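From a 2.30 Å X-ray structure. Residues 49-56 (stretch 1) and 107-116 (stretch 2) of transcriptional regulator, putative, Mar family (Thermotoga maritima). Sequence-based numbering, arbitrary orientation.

Stretch 1, residues 49-56: AFLYVALF
Stretch 2 107-116: KGKEIFGEIL

Two helices of one chain cross almost at right angles in a mainly apolar contact with no hydrogen bond across it, with Phe112 as the knob between them. Residues 49-56 and 107-116 are helical throughout, phi/psi near -65/-40, with Leu55 (-88/-39) and Phe56 (-115/10) departing at the end of stretch 1, and each is held by its own i to i+4 bonds, such as Ala54 N to Phe50 O (2.8 Å) and Phe112 N to Gly108 O (2.9 Å). The axes approach to 10.8 Å with a signed crossing angle of -89°; the closest CA pair is Ala54 CA to Phe112 CA, 6.7 Å. The interface buries 314 Å², both sides summed.

Phe112 (chi1 t, chi2 58°) points toward stretch 1 and sits among Phe50, Leu51, Ala54 and Leu55. Ala54 CB lies over one face of the ring, 3.9 Å from the Phe112 ring centroid and 22° off the normal, a CH-pi contact. Leu51 and Leu55, both mt, bring in Leu51 CD2 to Phe112 CE1 (4.1 Å) and Leu55 CD2 to Phe112 CZ (3.4 Å).

Phe50 (chi1 t, chi2 72°) reaches back edge-first, Phe50 CZ lying 3.3 Å from Gly108 O, with an ideal CB on Gly108 falling 3.7 Å from Phe50 CE1, so the ring lies close to the place a side chain would begin. The ring edge also meets Ile115 (mt), Phe50 CE2 to Ile115 CD1 being 4.3 Å; Leu51 CD2 to Ile115 CG2 (4.4 Å) extends the apolar patch.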

# COMPACT_ATOMS: atom_id res chain seq x y z
N ALA A 49 4.84 4.89 -8.66
CA ALA A 49 5.84 5.43 -9.60
C ALA A 49 6.74 6.49 -8.93
O ALA A 49 7.93 6.54 -9.19
CB ALA A 49 5.20 5.97 -10.86
N PHE A 50 6.16 7.32 -8.07
CA PHE A 50 6.92 8.35 -7.34
C PHE A 50 7.98 7.70 -6.46
O PHE A 50 9.13 8.03 -6.58
CB PHE A 50 6.00 9.27 -6.49
CG PHE A 50 6.75 10.28 -5.63
CD1 PHE A 50 7.40 11.39 -6.21
CD2 PHE A 50 6.86 10.10 -4.25
CE1 PHE A 50 8.10 12.29 -5.41
CE2 PHE A 50 7.57 11.00 -3.45
CZ PHE A 50 8.17 12.10 -4.02
N LEU A 51 7.59 6.73 -5.63
CA LEU A 51 8.56 6.01 -4.76
C LEU A 51 9.63 5.24 -5.53
O LEU A 51 10.82 5.23 -5.15
CB LEU A 51 7.85 5.07 -3.81
CG LEU A 51 6.99 5.74 -2.72
CD1 LEU A 51 6.11 4.69 -2.02
CD2 LEU A 51 7.91 6.48 -1.72
N TYR A 52 9.24 4.62 -6.62
CA TYR A 52 10.20 3.92 -7.45
C TYR A 52 11.31 4.88 -7.83
O TYR A 52 12.47 4.59 -7.58
CB TYR A 52 9.51 3.33 -8.68
CG TYR A 52 10.42 2.59 -9.63
CD1 TYR A 52 11.31 1.63 -9.14
CD2 TYR A 52 10.39 2.82 -11.00
CE1 TYR A 52 12.15 0.92 -9.99
CE2 TYR A 52 11.22 2.12 -11.86
CZ TYR A 52 12.12 1.16 -11.32
OH TYR A 52 13.02 0.45 -12.10
N VAL A 53 10.97 6.04 -8.38
CA VAL A 53 12.01 7.06 -8.68
C VAL A 53 12.68 7.66 -7.45
O VAL A 53 13.89 7.89 -7.46
CB VAL A 53 11.45 8.23 -9.65
CG1 VAL A 53 12.50 9.38 -9.84
CG2 VAL A 53 11.03 7.65 -10.99
N ALA A 54 11.91 7.92 -6.39
CA ALA A 54 12.47 8.50 -5.16
C ALA A 54 13.44 7.55 -4.49
O ALA A 54 14.41 8.00 -3.91
CB ALA A 54 11.37 8.91 -4.19
N LEU A 55 13.16 6.24 -4.56
CA LEU A 55 14.00 5.22 -3.87
C LEU A 55 15.16 4.74 -4.70
O LEU A 55 16.24 4.55 -4.17
CB LEU A 55 13.21 4.00 -3.44
CG LEU A 55 12.36 4.19 -2.21
CD1 LEU A 55 11.47 2.95 -2.12
CD2 LEU A 55 13.24 4.41 -0.97
N PHE A 56 14.94 4.56 -6.00
CA PHE A 56 15.95 3.97 -6.88
C PHE A 56 16.51 4.88 -7.97
O PHE A 56 17.25 4.43 -8.86
CB PHE A 56 15.35 2.71 -7.48
CG PHE A 56 15.15 1.63 -6.46
CD1 PHE A 56 16.26 0.96 -5.92
CD2 PHE A 56 13.87 1.31 -6.00
CE1 PHE A 56 16.09 -0.02 -4.94
CE2 PHE A 56 13.68 0.29 -5.03
CZ PHE A 56 14.76 -0.36 -4.49
N LYS A 107 10.74 19.87 -4.53
CA LYS A 107 9.58 19.56 -3.72
C LYS A 107 9.36 18.07 -3.64
O LYS A 107 8.79 17.58 -2.67
CB LYS A 107 8.33 20.23 -4.30
CG LYS A 107 7.03 19.80 -3.67
CD LYS A 107 5.87 20.51 -4.32
CE LYS A 107 4.53 19.92 -3.94
NZ LYS A 107 3.47 20.80 -4.50
N GLY A 108 9.76 17.35 -4.69
CA GLY A 108 9.64 15.90 -4.72
C GLY A 108 10.51 15.33 -3.63
O GLY A 108 10.06 14.53 -2.82
N LYS A 109 11.75 15.81 -3.58
CA LYS A 109 12.74 15.43 -2.54
C LYS A 109 12.31 15.80 -1.12
O LYS A 109 12.60 15.08 -0.17
CB LYS A 109 14.12 16.06 -2.81
CG LYS A 109 14.82 15.48 -4.04
CD LYS A 109 16.35 15.59 -3.90
CE LYS A 109 17.08 14.44 -4.65
N GLU A 110 11.63 16.92 -0.98
CA GLU A 110 11.15 17.33 0.35
C GLU A 110 10.04 16.39 0.82
O GLU A 110 10.01 16.03 1.99
CB GLU A 110 10.73 18.82 0.40
N ILE A 111 9.13 16.01 -0.08
CA ILE A 111 8.04 15.11 0.27
C ILE A 111 8.62 13.73 0.57
O ILE A 111 8.20 13.10 1.52
CB ILE A 111 6.95 14.99 -0.84
CG1 ILE A 111 6.18 16.31 -1.02
CG2 ILE A 111 5.91 13.92 -0.49
CD1 ILE A 111 5.30 16.69 0.15
N PHE A 112 9.58 13.26 -0.22
CA PHE A 112 10.20 11.96 0.05
C PHE A 112 10.92 11.96 1.40
O PHE A 112 10.86 10.99 2.12
CB PHE A 112 11.17 11.51 -1.01
CG PHE A 112 11.78 10.18 -0.72
CD1 PHE A 112 10.96 9.05 -0.54
CD2 PHE A 112 13.15 10.04 -0.62
CE1 PHE A 112 11.52 7.80 -0.22
CE2 PHE A 112 13.72 8.83 -0.33
CZ PHE A 112 12.90 7.70 -0.10
N GLY A 113 11.56 13.07 1.74
CA GLY A 113 12.18 13.24 3.04
C GLY A 113 11.19 13.14 4.18
O GLY A 113 11.47 12.53 5.21
N GLU A 114 10.01 13.71 4.02
CA GLU A 114 8.99 13.54 5.01
C GLU A 114 8.56 12.08 5.12
O GLU A 114 8.27 11.59 6.19
CB GLU A 114 7.75 14.36 4.67
CG GLU A 114 7.92 15.84 4.84
CD GLU A 114 6.75 16.60 4.22
OE1 GLU A 114 5.67 15.94 4.06
OE2 GLU A 114 6.89 17.82 3.89
N ILE A 115 8.44 11.43 3.97
CA ILE A 115 7.96 10.07 3.91
C ILE A 115 8.95 9.12 4.60
O ILE A 115 8.56 8.23 5.34
CB ILE A 115 7.75 9.66 2.45
CG1 ILE A 115 6.42 10.21 1.94
CG2 ILE A 115 7.75 8.14 2.31
CD1 ILE A 115 6.16 9.84 0.47
N LEU A 116 10.23 9.33 4.30
CA LEU A 116 11.33 8.56 4.86
C LEU A 116 11.40 8.79 6.37
O LEU A 116 11.56 7.86 7.13
CB LEU A 116 12.63 8.94 4.18
CG LEU A 116 13.87 8.18 4.61
CD1 LEU A 116 13.57 6.64 4.77
CD2 LEU A 116 15.05 8.48 3.58